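Local coordinates for protein inositol dehydrogenase (Lactobacillus casei, PDB 4MKX) that probably oxidises scyllo-inositol as an NAD-dependent dehydrogenase of the Gfo/Idh/MocA family, at residues G160-I165 with T263-T268; W205-E210 with M239-K244; D194-D199 with A247-G252; R141-S146 with V324-E329; I211-A216 with I350-S355. One frame throughout, in Å; residues are numbered along the deposited sequence.

Contact 1. Residues G160-I165 with T263-T268; sequences GDITLI and TEIIGT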
# COMPACT_ATOMS: atom_id res chain seq x y z
N GLY A 160 -13.64 19.76 1.25
CA GLY A 160 -14.22 20.93 0.60
C GLY A 160 -15.40 20.53 -0.24
O GLY A 160 -16.03 19.50 0.02
N ASP A 161 -15.73 21.33 -1.24
CA ASP A 161 -16.82 20.98 -2.13
C ASP A 161 -16.33 19.92 -3.12
O ASP A 161 -15.15 19.90 -3.49
CB ASP A 161 -17.34 22.21 -2.87
CG ASP A 161 -18.55 21.91 -3.75
OD1 ASP A 161 -19.34 20.99 -3.43
OD2 ASP A 161 -18.70 22.59 -4.78
N ILE A 162 -17.23 19.04 -3.54
CA ILE A 162 -16.87 17.95 -4.43
C ILE A 162 -16.84 18.42 -5.88
O ILE A 162 -17.78 19.04 -6.36
CB ILE A 162 -17.87 16.81 -4.27
CG1 ILE A 162 -17.74 16.23 -2.86
CG2 ILE A 162 -17.65 15.75 -5.36
CD1 ILE A 162 -18.80 15.20 -2.51
N THR A 163 -15.75 18.15 -6.58
CA THR A 163 -15.65 18.55 -7.98
C THR A 163 -15.83 17.36 -8.93
O THR A 163 -16.33 17.51 -10.03
CB THR A 163 -14.30 19.19 -8.27
OG1 THR A 163 -13.31 18.17 -8.20
CG2 THR A 163 -13.97 20.26 -7.26
N LEU A 164 -15.41 16.17 -8.50
CA LEU A 164 -15.50 15.02 -9.38
C LEU A 164 -15.68 13.75 -8.56
O LEU A 164 -15.03 13.57 -7.53
CB LEU A 164 -14.24 14.89 -10.25
CG LEU A 164 -14.21 13.79 -11.32
CD1 LEU A 164 -13.37 14.26 -12.48
CD2 LEU A 164 -13.63 12.50 -10.77
N ILE A 165 -16.56 12.87 -9.02
CA ILE A 165 -16.64 11.55 -8.42
C ILE A 165 -16.43 10.50 -9.51
O ILE A 165 -17.03 10.58 -10.57
CB ILE A 165 -18.00 11.33 -7.73
CG1 ILE A 165 -18.11 12.25 -6.53
CG2 ILE A 165 -18.10 9.89 -7.24
CD1 ILE A 165 -19.40 12.06 -5.74
N THR A 263 -14.74 3.86 -5.23
CA THR A 263 -15.29 5.20 -5.42
C THR A 263 -14.27 6.23 -5.02
O THR A 263 -13.73 6.20 -3.91
CB THR A 263 -16.57 5.39 -4.59
OG1 THR A 263 -17.52 4.41 -5.01
CG2 THR A 263 -17.17 6.76 -4.82
N GLU A 264 -14.00 7.16 -5.93
CA GLU A 264 -13.03 8.22 -5.72
C GLU A 264 -13.78 9.54 -5.67
O GLU A 264 -14.64 9.80 -6.51
CB GLU A 264 -12.08 8.23 -6.91
CG GLU A 264 -11.23 9.45 -7.05
CD GLU A 264 -10.46 9.40 -8.34
OE1 GLU A 264 -9.44 8.67 -8.38
OE2 GLU A 264 -10.88 10.04 -9.33
N ILE A 265 -13.45 10.37 -4.68
CA ILE A 265 -14.06 11.69 -4.57
C ILE A 265 -12.94 12.73 -4.57
O ILE A 265 -12.06 12.70 -3.72
CB ILE A 265 -14.88 11.80 -3.26
CG1 ILE A 265 -15.90 10.65 -3.16
CG2 ILE A 265 -15.62 13.13 -3.22
CD1 ILE A 265 -16.59 10.59 -1.84
N ILE A 266 -12.98 13.63 -5.55
CA ILE A 266 -12.02 14.73 -5.61
C ILE A 266 -12.72 16.01 -5.16
O ILE A 266 -13.79 16.35 -5.67
CB ILE A 266 -11.52 14.94 -7.04
CG1 ILE A 266 -10.87 13.64 -7.55
CG2 ILE A 266 -10.49 16.05 -7.06
CD1 ILE A 266 -10.28 13.75 -8.93
N GLY A 267 -12.15 16.67 -4.17
CA GLY A 267 -12.73 17.90 -3.65
C GLY A 267 -11.78 19.06 -3.84
O GLY A 267 -10.68 18.91 -4.38
N THR A 268 -12.19 20.24 -3.39
CA THR A 268 -11.36 21.42 -3.56
C THR A 268 -10.20 21.42 -2.58
O THR A 268 -9.21 22.11 -2.81
CB THR A 268 -12.19 22.71 -3.40
OG1 THR A 268 -12.86 22.69 -2.13
CG2 THR A 268 -13.21 22.83 -4.52
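The flat I266 carbonyl is gripped by two successive amides of the partner strand: T163 N lies in the carbonyl plane, 2.8 Å from I266 O, whereas L164 N, 3.3 Å from the same oxygen, is tilted 19° out of it. I266 N in turn gives an almost straight bond to L164 O (2.9 Å, 174°). The E264 carboxylate has L164 beside it, CD2 lying 4.0 Å from E264 OE2; its polar partners are elsewhere, R166 and R273 at OE1 and Y168 of the second subunit at OE2. T163 and L164 both facing I266 make a classic beta bulge, set in the antiparallel pair of strands 162-172 and 260-267 of the mixed sheet in the C-terminal domain. On the face carrying I162, I165 and I265, the CG2 branch of I265, anti to its backbone N, packs on CG1 of I162 at 3.8 Å; helix 197-207 covers this side through F206 and I203. On the other face L164 and I266 lie side by side, pointing the same way, and L164 reaches V250 of the second subunit. At the bulge, T163 CG2 touches T268 CG2 at 3.8 Å; before it, T268 N binds D161 O at 3.0 Å. The D161 carboxylate turns to other partners, K209 at OD1 and R221 of the second subunit at OD2.

Contact 2. Residues W205-E210 with M239-K244; sequences WFTGKE and MQLEDK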
# COMPACT_ATOMS: atom_id res chain seq x y z
N TRP A 205 -26.02 10.64 -3.17
CA TRP A 205 -25.89 10.63 -1.72
C TRP A 205 -24.77 11.56 -1.26
O TRP A 205 -24.97 12.38 -0.35
CB TRP A 205 -25.64 9.19 -1.23
CG TRP A 205 -25.50 8.99 0.24
CD1 TRP A 205 -26.29 9.50 1.23
CD2 TRP A 205 -24.52 8.17 0.90
NE1 TRP A 205 -25.85 9.07 2.46
CE2 TRP A 205 -24.77 8.25 2.29
CE3 TRP A 205 -23.45 7.39 0.45
CZ2 TRP A 205 -23.98 7.58 3.23
CZ3 TRP A 205 -22.67 6.73 1.39
CH2 TRP A 205 -22.95 6.82 2.77
N PHE A 206 -23.61 11.47 -1.89
CA PHE A 206 -22.47 12.28 -1.45
C PHE A 206 -22.62 13.76 -1.77
O PHE A 206 -22.19 14.60 -0.99
CB PHE A 206 -21.16 11.76 -2.07
CG PHE A 206 -20.50 10.68 -1.27
CD1 PHE A 206 -19.63 11.01 -0.24
CD2 PHE A 206 -20.76 9.35 -1.53
CE1 PHE A 206 -19.03 10.01 0.53
CE2 PHE A 206 -20.15 8.35 -0.77
CZ PHE A 206 -19.29 8.68 0.26
N THR A 207 -23.23 14.06 -2.92
CA THR A 207 -23.30 15.44 -3.41
C THR A 207 -24.56 16.19 -2.99
O THR A 207 -24.51 17.39 -2.72
CB THR A 207 -23.18 15.52 -4.94
OG1 THR A 207 -24.27 14.85 -5.57
CG2 THR A 207 -21.87 14.91 -5.42
N GLY A 208 -25.69 15.48 -2.94
CA GLY A 208 -26.98 16.13 -2.77
C GLY A 208 -27.52 16.72 -4.07
O GLY A 208 -28.54 17.42 -4.07
N LYS A 209 -26.84 16.43 -5.18
CA LYS A 209 -27.17 17.04 -6.47
C LYS A 209 -27.71 15.99 -7.44
O LYS A 209 -27.54 14.79 -7.22
CB LYS A 209 -25.91 17.73 -7.02
CG LYS A 209 -25.14 18.55 -5.97
CD LYS A 209 -23.68 18.86 -6.38
CE LYS A 209 -22.88 19.55 -5.26
NZ LYS A 209 -21.44 19.85 -5.60
N GLU A 210 -28.39 16.43 -8.51
CA GLU A 210 -28.92 15.51 -9.52
C GLU A 210 -28.02 15.48 -10.77
O GLU A 210 -27.24 16.40 -10.99
CB GLU A 210 -30.33 15.89 -9.97
CG GLU A 210 -31.41 15.86 -8.89
CD GLU A 210 -31.45 14.56 -8.11
OE1 GLU A 210 -31.38 13.47 -8.73
OE2 GLU A 210 -31.57 14.65 -6.87
N MET A 239 -20.61 12.14 -16.87
CA MET A 239 -21.86 12.75 -16.47
C MET A 239 -21.60 14.15 -15.95
O MET A 239 -20.62 14.40 -15.24
CB MET A 239 -22.53 11.91 -15.38
CG MET A 239 -22.68 10.46 -15.77
SD MET A 239 -23.77 9.56 -14.66
CE MET A 239 -22.86 9.75 -13.14
N GLN A 240 -22.48 15.07 -16.31
CA GLN A 240 -22.37 16.42 -15.81
C GLN A 240 -23.57 16.59 -14.90
O GLN A 240 -24.70 16.32 -15.31
CB GLN A 240 -22.48 17.39 -16.98
CG GLN A 240 -22.21 18.83 -16.62
CD GLN A 240 -22.02 19.66 -17.89
OE1 GLN A 240 -22.85 19.61 -18.80
NE2 GLN A 240 -20.92 20.38 -17.96
N LEU A 241 -23.32 17.01 -13.67
CA LEU A 241 -24.41 17.17 -12.71
C LEU A 241 -24.95 18.60 -12.81
O LEU A 241 -24.40 19.43 -13.54
CB LEU A 241 -23.93 16.86 -11.30
CG LEU A 241 -23.87 15.39 -10.86
CD1 LEU A 241 -23.05 14.50 -11.80
CD2 LEU A 241 -23.34 15.30 -9.44
N GLU A 242 -26.02 18.89 -12.07
CA GLU A 242 -26.72 20.18 -12.20
C GLU A 242 -25.87 21.43 -11.95
O GLU A 242 -26.15 22.49 -12.52
CB GLU A 242 -27.95 20.20 -11.29
CG GLU A 242 -27.61 20.42 -9.83
CD GLU A 242 -28.79 20.21 -8.92
OE1 GLU A 242 -29.94 20.48 -9.35
OE2 GLU A 242 -28.57 19.76 -7.77
N ASP A 243 -24.85 21.32 -11.10
CA ASP A 243 -24.00 22.47 -10.78
C ASP A 243 -22.66 22.38 -11.50
O ASP A 243 -21.70 23.04 -11.10
CB ASP A 243 -23.77 22.55 -9.28
CG ASP A 243 -22.99 21.37 -8.76
OD1 ASP A 243 -23.27 20.24 -9.23
OD2 ASP A 243 -22.10 21.57 -7.90
N LYS A 244 -22.63 21.58 -12.56
CA LYS A 244 -21.45 21.36 -13.39
C LYS A 244 -20.43 20.45 -12.71
O LYS A 244 -19.27 20.41 -13.12
CB LYS A 244 -20.81 22.67 -13.84
CG LYS A 244 -21.76 23.62 -14.56
CD LYS A 244 -22.12 23.11 -15.93
CE LYS A 244 -22.85 24.16 -16.75
NZ LYS A 244 -24.32 24.13 -16.51
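E210 and L241 form the close-packed part of this contact. L241 CB lies 3.4 Å from E210 O, and the same oxygen accepts the bond from E242 N (3.0 Å). Toward the helix, L241 CD2 and T207 OG1 meet tip to tip at 4.0 Å. The hydroxyl, bonded to I203 O within the helix, accepts from K209 N at 3.0 Å, an ST turn that carries the chain out of the helix through G208, whose phi is positive. The other side is charged and more exposed. Extended beyond CG, K209 crosses D243 at about a right angle, and its NZ meets D243 OD2 (2.9 Å) on the syn side, 30° out of the carboxylate plane. The same ammonium also pairs with D161, while D243 OD2 has R221 of the second subunit as its stronger partner, so charges of two subunits are linked here. The loose part is exposed E242, which crosses K209 at about a right angle; its OE2 takes a weak bond from E210 N at 3.4 Å. E210 directs its own carboxylate to R204. The contact thus ties the C-terminal end of helix 197-207, just before strand 211-219, to the type I turn L241-K244 joining strands 234-241 and 246-252, with L241 touching I203, I211 and A247.

Contact 3. Residues D194-D199 with A247-G252; sequences DMSIHD and AILVAG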
# COMPACT_ATOMS: atom_id res chain seq x y z
N ASP A 194 -28.02 -2.86 -14.41
CA ASP A 194 -27.59 -3.94 -13.53
C ASP A 194 -26.48 -3.53 -12.57
O ASP A 194 -26.52 -3.84 -11.38
CB ASP A 194 -27.13 -5.15 -14.36
CG ASP A 194 -28.27 -5.87 -15.04
OD1 ASP A 194 -29.43 -5.74 -14.57
OD2 ASP A 194 -28.02 -6.58 -16.04
N MET A 195 -25.48 -2.83 -13.10
CA MET A 195 -24.23 -2.61 -12.38
C MET A 195 -24.03 -1.22 -11.78
O MET A 195 -23.29 -1.07 -10.82
CB MET A 195 -23.04 -2.92 -13.31
CG MET A 195 -22.89 -4.38 -13.67
SD MET A 195 -22.64 -5.40 -12.20
CE MET A 195 -20.97 -4.92 -11.74
N SER A 196 -24.68 -0.21 -12.36
CA SER A 196 -24.33 1.16 -11.99
C SER A 196 -25.33 1.88 -11.10
O SER A 196 -25.09 3.01 -10.70
CB SER A 196 -24.12 2.00 -13.25
OG SER A 196 -23.14 1.41 -14.08
N ILE A 197 -26.46 1.23 -10.80
CA ILE A 197 -27.47 1.87 -9.96
C ILE A 197 -26.91 2.26 -8.59
O ILE A 197 -27.20 3.34 -8.10
CB ILE A 197 -28.74 1.01 -9.81
CG1 ILE A 197 -29.49 0.97 -11.14
CG2 ILE A 197 -29.67 1.60 -8.76
CD1 ILE A 197 -30.96 0.60 -11.01
N HIS A 198 -26.08 1.40 -7.99
CA HIS A 198 -25.50 1.75 -6.70
C HIS A 198 -24.54 2.92 -6.83
O HIS A 198 -24.42 3.73 -5.90
CB HIS A 198 -24.76 0.57 -6.09
CG HIS A 198 -25.64 -0.56 -5.66
ND1 HIS A 198 -26.59 -0.43 -4.67
CD2 HIS A 198 -25.69 -1.85 -6.07
CE1 HIS A 198 -27.21 -1.59 -4.50
NE2 HIS A 198 -26.67 -2.47 -5.33
N ASP A 199 -23.85 3.01 -7.96
CA ASP A 199 -22.93 4.12 -8.19
C ASP A 199 -23.69 5.44 -8.37
O ASP A 199 -23.28 6.47 -7.84
CB ASP A 199 -22.06 3.84 -9.41
CG ASP A 199 -21.12 2.67 -9.18
OD1 ASP A 199 -20.36 2.70 -8.19
OD2 ASP A 199 -21.14 1.73 -10.00
N ALA A 247 -18.88 13.55 -13.03
CA ALA A 247 -18.82 12.18 -12.54
C ALA A 247 -18.42 11.24 -13.66
O ALA A 247 -18.74 11.45 -14.82
CB ALA A 247 -20.16 11.74 -11.94
N ILE A 248 -17.67 10.21 -13.28
CA ILE A 248 -17.19 9.22 -14.22
C ILE A 248 -17.63 7.86 -13.71
O ILE A 248 -17.46 7.57 -12.52
CB ILE A 248 -15.66 9.23 -14.28
CG1 ILE A 248 -15.18 10.57 -14.85
CG2 ILE A 248 -15.14 8.09 -15.14
CD1 ILE A 248 -13.70 10.74 -14.79
N LEU A 249 -18.23 7.04 -14.57
CA LEU A 249 -18.60 5.69 -14.18
C LEU A 249 -17.90 4.67 -15.05
O LEU A 249 -17.72 4.89 -16.24
CB LEU A 249 -20.10 5.47 -14.33
CG LEU A 249 -21.03 6.29 -13.46
CD1 LEU A 249 -22.47 5.83 -13.70
CD2 LEU A 249 -20.65 6.13 -12.00
N VAL A 250 -17.51 3.55 -14.47
CA VAL A 250 -17.12 2.39 -15.27
C VAL A 250 -17.87 1.20 -14.70
O VAL A 250 -17.95 1.04 -13.49
CB VAL A 250 -15.61 2.13 -15.26
CG1 VAL A 250 -15.31 0.78 -15.92
CG2 VAL A 250 -14.86 3.22 -16.01
N ALA A 251 -18.46 0.40 -15.58
CA ALA A 251 -19.19 -0.80 -15.17
C ALA A 251 -18.66 -1.93 -16.02
O ALA A 251 -18.33 -1.75 -17.19
CB ALA A 251 -20.68 -0.63 -15.38
N GLY A 252 -18.58 -3.11 -15.44
CA GLY A 252 -18.05 -4.21 -16.21
C GLY A 252 -18.41 -5.53 -15.59
O GLY A 252 -18.89 -5.59 -14.45
O HOH W 1 -20.75 1.80 -12.70
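M195 and S196 lie against A251, and D199 against L249, where the junction of helices 191-195 and 197-207 packs on strand 246-252 in the mixed sheet of the C-terminal alpha/beta domain. M195 starts with CB on A251 CB at 3.9 Å. Its chain then bends at both chi2 (-60°) and chi3 (-71°), a curled form that ends with CE 3.5 Å from G252 O instead of running straight off the backbone. The two branches of L249 divide the helical partners between them: CD2 reaches D199 CB at 3.7 Å, and CD1 meets S196 CB at 4.2 Å. S196 has OG anti to its carbonyl carbon (chi1 -56°), which brings the oxygen to 3.5 Å from A251 CB. No direct hydrogen bond joins the segments, and the polar link runs through a water instead. The D199 carboxylate is buried but well supplied, with R141 and S167 at OD1 and S169 at OD2. The water accepts from S196 OG at 2.8 Å and donates both to D199 OD2 (2.7 Å) and to the strand carbonyl V250 O (3.0 Å).

Contact 4. Residues R141-S146 with V324-E329; sequences RRFDDS and VGITAE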
# COMPACT_ATOMS: atom_id res chain seq x y z
N ARG A 141 -24.70 0.32 0.11
CA ARG A 141 -23.44 1.03 0.27
C ARG A 141 -23.57 2.18 1.27
O ARG A 141 -22.61 2.55 1.93
CB ARG A 141 -22.92 1.54 -1.07
CG ARG A 141 -22.60 0.42 -2.03
CD ARG A 141 -21.84 0.96 -3.21
NE ARG A 141 -21.80 -0.00 -4.29
CZ ARG A 141 -21.30 0.26 -5.49
NH1 ARG A 141 -20.79 1.46 -5.74
NH2 ARG A 141 -21.33 -0.67 -6.44
N ARG A 142 -24.79 2.70 1.43
CA ARG A 142 -25.00 3.72 2.44
C ARG A 142 -24.78 3.20 3.86
O ARG A 142 -24.63 4.00 4.78
CB ARG A 142 -26.41 4.31 2.33
CG ARG A 142 -26.68 5.00 1.01
CD ARG A 142 -27.90 5.85 1.15
NE ARG A 142 -28.36 6.40 -0.12
CZ ARG A 142 -29.19 7.43 -0.19
NH1 ARG A 142 -29.61 8.00 0.93
NH2 ARG A 142 -29.58 7.90 -1.37
N PHE A 143 -24.76 1.88 4.03
CA PHE A 143 -24.53 1.29 5.35
C PHE A 143 -23.16 0.67 5.52
O PHE A 143 -22.83 0.16 6.59
CB PHE A 143 -25.61 0.25 5.65
CG PHE A 143 -26.97 0.85 5.80
CD1 PHE A 143 -27.77 1.04 4.69
CD2 PHE A 143 -27.42 1.26 7.04
CE1 PHE A 143 -29.02 1.62 4.81
CE2 PHE A 143 -28.67 1.84 7.17
CZ PHE A 143 -29.46 2.01 6.06
N ASP A 144 -22.34 0.75 4.48
CA ASP A 144 -21.01 0.16 4.53
C ASP A 144 -20.08 1.05 5.35
O ASP A 144 -20.10 2.27 5.19
CB ASP A 144 -20.47 0.05 3.10
CG ASP A 144 -19.05 -0.43 3.06
OD1 ASP A 144 -18.81 -1.64 3.31
OD2 ASP A 144 -18.15 0.37 2.76
N ASP A 145 -19.28 0.43 6.23
CA ASP A 145 -18.43 1.19 7.13
C ASP A 145 -17.48 2.12 6.40
O ASP A 145 -17.28 3.25 6.84
CB ASP A 145 -17.65 0.26 8.06
CG ASP A 145 -18.50 -0.30 9.19
OD1 ASP A 145 -19.56 0.28 9.51
OD2 ASP A 145 -18.07 -1.32 9.78
N SER A 146 -16.89 1.68 5.29
CA SER A 146 -15.92 2.53 4.60
C SER A 146 -16.61 3.71 3.90
O SER A 146 -16.12 4.85 3.93
CB SER A 146 -15.03 1.73 3.64
OG SER A 146 -14.23 0.81 4.37
N VAL A 324 -35.43 6.06 7.85
CA VAL A 324 -34.03 5.78 7.54
C VAL A 324 -33.47 6.78 6.52
O VAL A 324 -32.27 7.07 6.51
CB VAL A 324 -33.87 4.31 7.07
CG1 VAL A 324 -32.57 4.08 6.33
CG2 VAL A 324 -33.99 3.36 8.27
N GLY A 325 -34.35 7.32 5.68
CA GLY A 325 -33.94 8.39 4.78
C GLY A 325 -33.61 7.95 3.36
O GLY A 325 -33.03 8.72 2.59
N ILE A 326 -33.96 6.72 3.02
CA ILE A 326 -33.83 6.25 1.65
C ILE A 326 -35.22 6.13 1.06
O ILE A 326 -36.01 5.25 1.45
CB ILE A 326 -33.10 4.89 1.59
CG1 ILE A 326 -31.75 4.98 2.29
CG2 ILE A 326 -32.93 4.44 0.15
CD1 ILE A 326 -31.04 3.65 2.44
N THR A 327 -35.54 7.00 0.11
CA THR A 327 -36.92 7.15 -0.35
C THR A 327 -37.20 6.56 -1.71
O THR A 327 -36.29 6.15 -2.43
CB THR A 327 -37.32 8.64 -0.40
OG1 THR A 327 -36.59 9.28 -1.45
CG2 THR A 327 -36.99 9.30 0.91
N ALA A 328 -38.48 6.54 -2.08
CA ALA A 328 -38.89 6.10 -3.39
C ALA A 328 -38.27 7.01 -4.44
O ALA A 328 -38.03 6.58 -5.56
CB ALA A 328 -40.40 6.12 -3.51
N GLU A 329 -38.02 8.26 -4.06
CA GLU A 329 -37.43 9.23 -4.98
C GLU A 329 -35.98 8.88 -5.28
O GLU A 329 -35.52 9.08 -6.40
CB GLU A 329 -37.50 10.64 -4.39
CG GLU A 329 -36.92 11.74 -5.31
CD GLU A 329 -37.78 12.01 -6.54
OE1 GLU A 329 -38.97 11.64 -6.53
OE2 GLU A 329 -37.27 12.60 -7.51
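F143 and I326 reach toward each other tip to tip, CE1 to CD1 at 3.7 Å. They join the segment that leads from strand 135-137, an outermost strand of the parallel Rossmann sheet within this chain, into helix 145-155 with the loop that opens helix 328-347. The F143 ring presents its edge, with I326 CD1 near its plane. R142 lies differently: its chain, extended from CG to NE, slides past I326 in the opposite direction, so that CD is 4.0 Å from I326 CD1 and NH1 is 3.9 Å from I326 CG1. The polar anchor of the guanidinium is D201, which pairs with NH2, and no hydrogen bond crosses between the two segments. I326 thus touches both side chains, by apolar contact with the F143 ring and alongside the R142 chain, and it also touches L137 and F139 of its own chain. Both segments run into capped helices: D144 OD2 accepts weakly from S146 N, and T327 OG1 weakly from E329 N at 3.1 Å. Next to I326, G325 has positive phi, at the exposed bend between V324 and I326. V324 crosses F143 obliquely, and its CG1, anti to the backbone N (chi1 162°), lies in the plane of the ring, 3.7 Å from F143 CZ at its edge.

Contact 5. Residues I211-A216 with I350-S355; sequences IDKVWA and IVQVAS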
# COMPACT_ATOMS: atom_id res chain seq x y z
N ILE A 211 -28.17 14.43 -11.57
CA ILE A 211 -27.40 14.28 -12.81
C ILE A 211 -28.15 14.94 -13.97
O ILE A 211 -29.34 14.67 -14.18
CB ILE A 211 -27.16 12.79 -13.14
CG1 ILE A 211 -26.35 12.13 -12.01
CG2 ILE A 211 -26.45 12.64 -14.48
CD1 ILE A 211 -26.61 10.66 -11.83
N ASP A 212 -27.45 15.79 -14.73
CA ASP A 212 -28.08 16.55 -15.81
C ASP A 212 -27.96 15.85 -17.15
O ASP A 212 -28.96 15.47 -17.75
CB ASP A 212 -27.47 17.95 -15.90
CG ASP A 212 -28.18 18.83 -16.93
OD1 ASP A 212 -29.38 18.61 -17.17
OD2 ASP A 212 -27.52 19.73 -17.48
N LYS A 213 -26.74 15.67 -17.65
CA LYS A 213 -26.59 15.00 -18.92
C LYS A 213 -25.46 13.99 -18.90
O LYS A 213 -24.53 14.12 -18.10
CB LYS A 213 -26.42 15.99 -20.08
CG LYS A 213 -25.31 16.98 -19.88
CD LYS A 213 -25.27 17.97 -21.06
CE LYS A 213 -26.41 18.96 -20.98
NZ LYS A 213 -26.50 19.81 -22.20
N VAL A 214 -25.58 12.97 -19.75
CA VAL A 214 -24.66 11.84 -19.74
C VAL A 214 -24.31 11.41 -21.16
O VAL A 214 -25.07 11.62 -22.11
CB VAL A 214 -25.28 10.62 -19.03
CG1 VAL A 214 -25.72 10.97 -17.62
CG2 VAL A 214 -26.46 10.07 -19.82
N TRP A 215 -23.12 10.83 -21.31
CA TRP A 215 -22.76 10.11 -22.52
C TRP A 215 -22.16 8.81 -22.03
O TRP A 215 -21.45 8.80 -21.03
CB TRP A 215 -21.74 10.90 -23.35
CG TRP A 215 -21.34 10.22 -24.64
CD1 TRP A 215 -22.15 9.52 -25.49
CD2 TRP A 215 -20.03 10.20 -25.22
NE1 TRP A 215 -21.42 9.06 -26.57
CE2 TRP A 215 -20.11 9.45 -26.42
CE3 TRP A 215 -18.79 10.72 -24.84
CZ2 TRP A 215 -19.01 9.24 -27.25
CZ3 TRP A 215 -17.69 10.51 -25.66
CH2 TRP A 215 -17.81 9.77 -26.85
N ALA A 216 -22.48 7.71 -22.70
CA ALA A 216 -21.96 6.41 -22.31
C ALA A 216 -21.52 5.66 -23.55
O ALA A 216 -22.17 5.72 -24.62
CB ALA A 216 -23.01 5.60 -21.53
N ILE A 350 -25.10 12.44 -26.37
CA ILE A 350 -25.40 13.00 -25.06
C ILE A 350 -26.91 12.98 -24.83
O ILE A 350 -27.69 13.37 -25.70
CB ILE A 350 -24.84 14.43 -24.94
CG1 ILE A 350 -23.31 14.41 -24.97
CG2 ILE A 350 -25.29 15.08 -23.65
CD1 ILE A 350 -22.72 15.76 -25.33
N VAL A 351 -27.32 12.49 -23.66
CA VAL A 351 -28.74 12.43 -23.31
C VAL A 351 -28.98 13.24 -22.04
O VAL A 351 -28.19 13.17 -21.10
CB VAL A 351 -29.18 10.98 -23.12
CG1 VAL A 351 -30.60 10.91 -22.55
CG2 VAL A 351 -29.10 10.24 -24.43
N GLN A 352 -30.06 14.03 -22.01
CA GLN A 352 -30.43 14.76 -20.81
C GLN A 352 -31.33 13.86 -19.97
O GLN A 352 -32.29 13.30 -20.49
CB GLN A 352 -31.17 16.07 -21.15
CG GLN A 352 -30.32 17.08 -21.92
CD GLN A 352 -30.33 18.47 -21.29
OE1 GLN A 352 -30.29 18.61 -20.06
NE2 GLN A 352 -30.39 19.50 -22.12
N VAL A 353 -31.00 13.71 -18.70
CA VAL A 353 -31.67 12.76 -17.83
C VAL A 353 -33.16 13.11 -17.64
O VAL A 353 -34.01 12.23 -17.65
CB VAL A 353 -30.99 12.65 -16.47
CG1 VAL A 353 -31.75 11.72 -15.56
CG2 VAL A 353 -29.56 12.15 -16.64
N ALA A 354 -33.45 14.39 -17.48
CA ALA A 354 -34.82 14.83 -17.20
C ALA A 354 -35.80 14.57 -18.34
O ALA A 354 -37.01 14.76 -18.17
CB ALA A 354 -34.83 16.31 -16.82
N SER A 355 -35.29 14.13 -19.49
CA SER A 355 -36.13 13.91 -20.67
C SER A 355 -36.53 12.44 -20.87
O SER A 355 -35.93 11.52 -20.29
CB SER A 355 -35.44 14.43 -21.93
OG SER A 355 -34.46 13.51 -22.38
O HOH W 2 -31.59 16.53 -17.14
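V214 and V351 exchange two backbone hydrogen bonds, V214 N to V351 O and V351 N to V214 O, each 2.9 Å long. V353 N adds a third, to D212 O (173° at the hydrogen). CA-H...O contacts fill in between, as from I350 CA to V214 O at 3.3 Å. A water extends the polar line at the turn, donating to D212 O and accepting from A354 N, both at 2.9 Å. Beyond it S355 closes the type I turn Q352-S355, OG and N reaching Q352 O from the same face of its plane. Apolar contacts centre on V353, whose CG2 meets I211 CG2 at 3.8 Å; the V353 and V214 side chains cross at about a right angle, V353 CG2 4.1 Å from V214 CG1. Helix 328-347 covers this side, with A337 on I211 and L341 on V214. On the face carrying K213 and Q352, K213 CB also meets I350 CG2 at 3.9 Å, with W215 of the second subunit packed against K213 and I350. W215 in this chain bonds through NE1 to N348. The short strand 351-352, outermost within this chain and antiparallel to 211-219, attaches the C-terminal tail to the mixed sheet; on the far side of strand 211-219, D212 and K213 both face Q240 in a classic beta bulge.

Four of the contacts reach the mixed sheet of the C-terminal domain. Contacts 1 and 3 are joined where I165 O lies 2.8 Å from I248 N, a probable hydrogen bond between neighbouring strands, and M239 N to A247 O (2.9 Å) does the same for contacts 2 and 3. Contact 2 meets contact 5 at Q240 and contact 1 at the salt bridge D161 OD1 to K209 NZ (3.2 Å). Contact 4, between the Rossmann part and helix 328-347, connects to contact 3 through R141 NH1 and D199 OD1, 2.8 Å apart. It is farthest from contact 5, their centres about 24 Å apart. The structure is apo, so no bound ligand locates a pocket; contacts 1, 2, 3 and 5 all touch the second subunit.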